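Local coordinates for endo-xylogalacturonan hydrolase A (Aspergillus tubingensis, PDB 4C2L), which hydrolyses xylogalacturonan, the xylose-substituted galacturonan of the hairy regions of pectin, and needs xylose on the galacturonic acid backbone for activity, at residues 59-64 with 85-90; 276-281 with 315-320. One frame throughout, in Å; residues are numbered along the deposited sequence.

Contact 1: residues 59-64 with 85-90; sequences NSVLDL and DYWSGR. With SO4 (sulfate ion), chain F.
Near one end of the parallel beta-helix, the loop of N59, S60 and V61 rests on the aromatic pair Y86 and W87, which ends a short helix. The polar link is a single bond: V61 N donates to Y86 OH at 3.0 Å, with an N-H...O angle of 163°, close to straight, V61 N lying at the edge of the tyrosine ring near its plane. CG of Y86 stands anti to the backbone N (chi1 175°), the ring extending toward residues 59-61, and its side chain crosses that of V61 at about a right angle. The same hydroxyl touches S60 CB at 3.3 Å, while N59 O lies over the centre of one ring face. S60 OG is hydrogen-bonded to D30.

In the glycosyl hydrolase family 28 solenoid, the 59-61 loop links strands 55-58 and 62-63, and helix 84-87 lies in the excursion between strands 77-80 and 95-97. W87 adds close apolar contacts: its CH2 approaches S60 C at 3.6 Å and CZ3 meets V61 CG2 at 3.7 Å, a methyl that R90 CD also approaches, at 4.0 Å. Y86 CD2 stands over the centre of one indole face, and NE1 is held by A81 O.

R90 closes a type II turn begun by W87. Its NE sits over the rim of the Y86 face opposite N59 O and makes a weak bond to Y86 O (2.9 Å, 130°). NH1 donates to O4 of a sulfate, probably from the crystallisation liquor, at 2.8 Å, with O4 at the guanidinium edge in its plane; T91 N also bonds the sulfate.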
# COMPACT_ATOMS: atom_id res chain seq x y z
N ASN A 59 7.40 6.71 22.39
CA ASN A 59 7.70 5.37 22.90
C ASN A 59 6.44 4.53 23.16
O ASN A 59 6.49 3.48 23.83
CB ASN A 59 8.54 5.48 24.17
CG ASN A 59 9.88 6.13 23.92
OD1 ASN A 59 10.33 6.24 22.78
ND2 ASN A 59 10.54 6.58 25.00
N SER A 60 5.33 5.00 22.60
CA SER A 60 4.04 4.34 22.73
C SER A 60 3.15 4.76 21.58
O SER A 60 3.53 5.63 20.78
CB SER A 60 3.41 4.73 24.07
OG SER A 60 3.25 6.14 24.15
N VAL A 61 1.96 4.16 21.48
CA VAL A 61 1.01 4.53 20.43
C VAL A 61 0.65 6.01 20.53
O VAL A 61 0.34 6.48 21.63
CB VAL A 61 -0.29 3.71 20.56
CG1 VAL A 61 -1.34 4.22 19.57
CG2 VAL A 61 0.00 2.23 20.35
N LEU A 62 0.71 6.72 19.41
CA LEU A 62 0.27 8.12 19.35
C LEU A 62 -1.13 8.17 18.79
O LEU A 62 -1.35 7.86 17.62
CB LEU A 62 1.20 8.95 18.45
CG LEU A 62 0.79 10.41 18.22
CD1 LEU A 62 0.66 11.16 19.53
CD2 LEU A 62 1.82 11.09 17.32
N ASP A 63 -2.09 8.53 19.64
CA ASP A 63 -3.48 8.53 19.25
C ASP A 63 -3.88 9.97 18.91
O ASP A 63 -3.74 10.86 19.75
CB ASP A 63 -4.32 7.97 20.40
CG ASP A 63 -5.74 7.67 19.98
OD1 ASP A 63 -6.43 8.63 19.58
OD2 ASP A 63 -6.16 6.49 20.05
N LEU A 64 -4.34 10.19 17.69
CA LEU A 64 -4.68 11.54 17.22
C LEU A 64 -6.17 11.87 17.34
O LEU A 64 -6.66 12.83 16.74
CB LEU A 64 -4.20 11.74 15.77
CG LEU A 64 -2.70 11.57 15.54
CD1 LEU A 64 -2.35 11.93 14.09
CD2 LEU A 64 -1.88 12.42 16.51
N ASP A 85 8.80 -5.70 22.27
CA ASP A 85 7.85 -6.25 23.23
C ASP A 85 6.62 -5.35 23.32
O ASP A 85 5.48 -5.84 23.40
CB ASP A 85 8.47 -6.36 24.63
CG ASP A 85 9.42 -7.54 24.79
OD1 ASP A 85 9.54 -8.38 23.88
OD2 ASP A 85 10.04 -7.63 25.87
N TYR A 86 6.84 -4.04 23.32
CA TYR A 86 5.70 -3.12 23.41
C TYR A 86 4.80 -3.20 22.16
O TYR A 86 3.57 -3.28 22.26
CB TYR A 86 6.18 -1.67 23.63
CG TYR A 86 5.03 -0.70 23.59
CD1 TYR A 86 4.24 -0.46 24.74
CD2 TYR A 86 4.67 -0.05 22.39
CE1 TYR A 86 3.16 0.41 24.69
CE2 TYR A 86 3.59 0.81 22.34
CZ TYR A 86 2.85 1.04 23.48
OH TYR A 86 1.78 1.91 23.41
N TRP A 87 5.42 -3.17 20.99
CA TRP A 87 4.67 -3.12 19.74
C TRP A 87 4.04 -4.42 19.35
O TRP A 87 3.16 -4.45 18.48
CB TRP A 87 5.58 -2.63 18.61
CG TRP A 87 5.95 -1.19 18.80
CD1 TRP A 87 7.20 -0.64 19.07
CD2 TRP A 87 5.03 -0.06 18.78
NE1 TRP A 87 7.11 0.73 19.21
CE2 TRP A 87 5.84 1.14 19.04
CE3 TRP A 87 3.66 0.08 18.58
CZ2 TRP A 87 5.28 2.41 19.09
CZ3 TRP A 87 3.11 1.37 18.62
CH2 TRP A 87 3.90 2.51 18.87
N SER A 88 4.46 -5.50 19.99
CA SER A 88 3.97 -6.84 19.65
C SER A 88 2.43 -6.92 19.60
O SER A 88 1.75 -6.65 20.60
CB SER A 88 4.49 -7.87 20.68
OG SER A 88 4.11 -9.17 20.28
N GLY A 89 1.89 -7.28 18.44
CA GLY A 89 0.45 -7.43 18.24
C GLY A 89 -0.37 -6.15 18.23
O GLY A 89 -1.61 -6.21 18.18
N ARG A 90 0.29 -5.00 18.29
CA ARG A 90 -0.44 -3.73 18.29
C ARG A 90 -0.88 -3.35 16.88
O ARG A 90 -0.19 -3.63 15.90
CB ARG A 90 0.40 -2.61 18.92
CG ARG A 90 0.61 -2.83 20.41
CD ARG A 90 1.02 -1.54 21.11
NE ARG A 90 1.14 -1.76 22.55
CZ ARG A 90 0.11 -1.76 23.41
NH1 ARG A 90 -1.14 -1.54 22.99
NH2 ARG A 90 0.35 -1.99 24.69
S SO4 F . -3.38 -2.21 20.42
O1 SO4 F . -2.87 -3.52 20.90
O2 SO4 F . -4.51 -1.82 21.30
O3 SO4 F . -3.84 -2.38 19.02
O4 SO4 F . -2.32 -1.18 20.50

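Contact 2: residues 276-281 with 315-320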
# COMPACT_ATOMS: atom_id res chain seq x y z
N HIS A 276 -13.05 -19.75 1.59
CA HIS A 276 -12.84 -18.65 0.63
C HIS A 276 -14.14 -18.12 0.15
O HIS A 276 -15.12 -18.86 0.04
CB HIS A 276 -12.01 -19.10 -0.56
CG HIS A 276 -10.68 -19.70 -0.19
ND1 HIS A 276 -9.88 -19.17 0.76
CD2 HIS A 276 -10.01 -20.81 -0.69
CE1 HIS A 276 -8.76 -19.92 0.88
NE2 HIS A 276 -8.84 -20.91 -0.02
N GLY A 277 -14.18 -16.82 -0.13
CA GLY A 277 -15.36 -16.20 -0.71
C GLY A 277 -15.13 -15.85 -2.17
O GLY A 277 -14.12 -16.22 -2.76
N THR A 278 -16.08 -15.13 -2.75
CA THR A 278 -15.96 -14.72 -4.15
C THR A 278 -15.47 -13.29 -4.17
O THR A 278 -15.78 -12.50 -3.27
CB THR A 278 -17.28 -14.87 -4.94
OG1 THR A 278 -17.63 -16.26 -5.05
CG2 THR A 278 -17.14 -14.31 -6.37
N SER A 279 -14.66 -12.99 -5.17
CA SER A 279 -14.06 -11.68 -5.31
C SER A 279 -14.71 -10.98 -6.49
O SER A 279 -14.89 -11.59 -7.54
CB SER A 279 -12.57 -11.85 -5.61
OG SER A 279 -11.91 -12.48 -4.53
N THR A 280 -15.02 -9.71 -6.32
CA THR A 280 -15.58 -8.89 -7.39
C THR A 280 -14.69 -7.68 -7.59
O THR A 280 -14.43 -6.94 -6.65
CB THR A 280 -17.02 -8.45 -7.03
OG1 THR A 280 -17.80 -9.63 -6.80
CG2 THR A 280 -17.65 -7.65 -8.14
N VAL A 281 -14.20 -7.50 -8.81
CA VAL A 281 -13.38 -6.33 -9.09
C VAL A 281 -13.98 -5.66 -10.29
O VAL A 281 -14.06 -6.28 -11.37
CB VAL A 281 -11.91 -6.71 -9.37
CG1 VAL A 281 -11.06 -5.45 -9.57
CG2 VAL A 281 -11.36 -7.55 -8.23
N PRO A 315 -12.00 -24.33 -8.57
CA PRO A 315 -11.65 -23.29 -9.52
C PRO A 315 -11.93 -21.88 -8.99
O PRO A 315 -12.79 -21.70 -8.12
CB PRO A 315 -12.54 -23.59 -10.74
CG PRO A 315 -12.97 -25.01 -10.56
CD PRO A 315 -13.12 -25.16 -9.08
N GLY A 316 -11.18 -20.91 -9.50
CA GLY A 316 -11.44 -19.52 -9.19
C GLY A 316 -12.69 -19.05 -9.92
O GLY A 316 -12.94 -19.47 -11.06
N ASN A 317 -13.48 -18.21 -9.26
CA ASN A 317 -14.70 -17.66 -9.87
C ASN A 317 -14.82 -16.16 -9.69
O ASN A 317 -15.91 -15.59 -9.64
CB ASN A 317 -15.96 -18.40 -9.40
CG ASN A 317 -16.08 -18.47 -7.89
OD1 ASN A 317 -15.62 -17.58 -7.17
ND2 ASN A 317 -16.70 -19.55 -7.40
N ALA A 318 -13.66 -15.50 -9.61
CA ALA A 318 -13.65 -14.05 -9.44
C ALA A 318 -14.37 -13.36 -10.60
O ALA A 318 -14.28 -13.78 -11.75
CB ALA A 318 -12.22 -13.54 -9.31
N LYS A 319 -15.11 -12.31 -10.28
CA LYS A 319 -15.80 -11.53 -11.28
C LYS A 319 -15.05 -10.23 -11.53
O LYS A 319 -15.22 -9.27 -10.79
CB LYS A 319 -17.24 -11.23 -10.83
CG LYS A 319 -18.08 -10.64 -11.95
CD LYS A 319 -19.47 -10.25 -11.46
CE LYS A 319 -20.23 -9.50 -12.55
NZ LYS A 319 -21.65 -9.26 -12.12
N LEU A 320 -14.22 -10.24 -12.57
CA LEU A 320 -13.46 -9.07 -12.96
C LEU A 320 -14.14 -8.46 -14.17
O LEU A 320 -14.34 -9.14 -15.18
CB LEU A 320 -12.01 -9.45 -13.30
CG LEU A 320 -11.31 -10.47 -12.37
CD1 LEU A 320 -9.89 -10.74 -12.86
CD2 LEU A 320 -11.28 -10.03 -10.92
O HOH W 1 -14.55 -18.46 -4.59
O HOH W 2 -13.84 -15.22 -6.58
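V281 and L320 lie side by side on one face of a pair of parallel strands, their side chains pointing the same way. L320 CD2 is the branch that reaches the valine, touching V281 CG2 and CB, each at 3.7 Å. T280 and K319 face the other side of the sheet, where the extended lysine chain leads away from the threonine.

The backbone evidence for parallel pairing is a two-bond ladder in which K319 faces T280: K319 N donates to S279 O and V281 N to K319 O, each at 2.8 Å with an N-H...O angle of 166°. The lines from CA 278 to 281 and from CA 317 to 320 run 13° apart. CA-H...O contacts, such as L320 CA to V281 O at 3.3 Å, accompany the ladder.

Before the strands begin, side chains take over from backbone. T278 and N317 cross at about a right angle, and T278 OG1 donates to N317 OD1 at 3.2 Å from above the amide plane, 46° out of it. One water donates to N317 OD1 and accepts from S279 N at 2.8 Å; another lies 2.9 Å from both G277 O and N317 OD1. T278 OG1 and at least one water thus donate to OD1.

The pair is part of the beta-helix wall. On the edge of strand 279-294 away from 319-329, T280 bonds through its backbone to D246 and V248 of strand 246-259, while S279 and V281 pack inward on L240 of strand 235-240, and A318 touches T269 of strand 266-269.

Overall arrangement
Contact 1 closes before contact 2 opens along the chain, and the two sit toward different ends of the elongated beta-helix, centres about 36 Å apart and nearest atoms about 23 Å apart, without touching. Each lies about 21 Å from the centre of the chain, and all four segments fall within the glycosyl hydrolase family 28 range. Contact 2 is a rung-to-rung join in the wall, between the starts of the long strands 279-294 and 319-329. Contact 1 instead brings short helix 84-87 and the residues after it against a loop leading into strand 62-63. Neither includes D210 or H233, the probable catalytic residues; both join parts of the beta-helix.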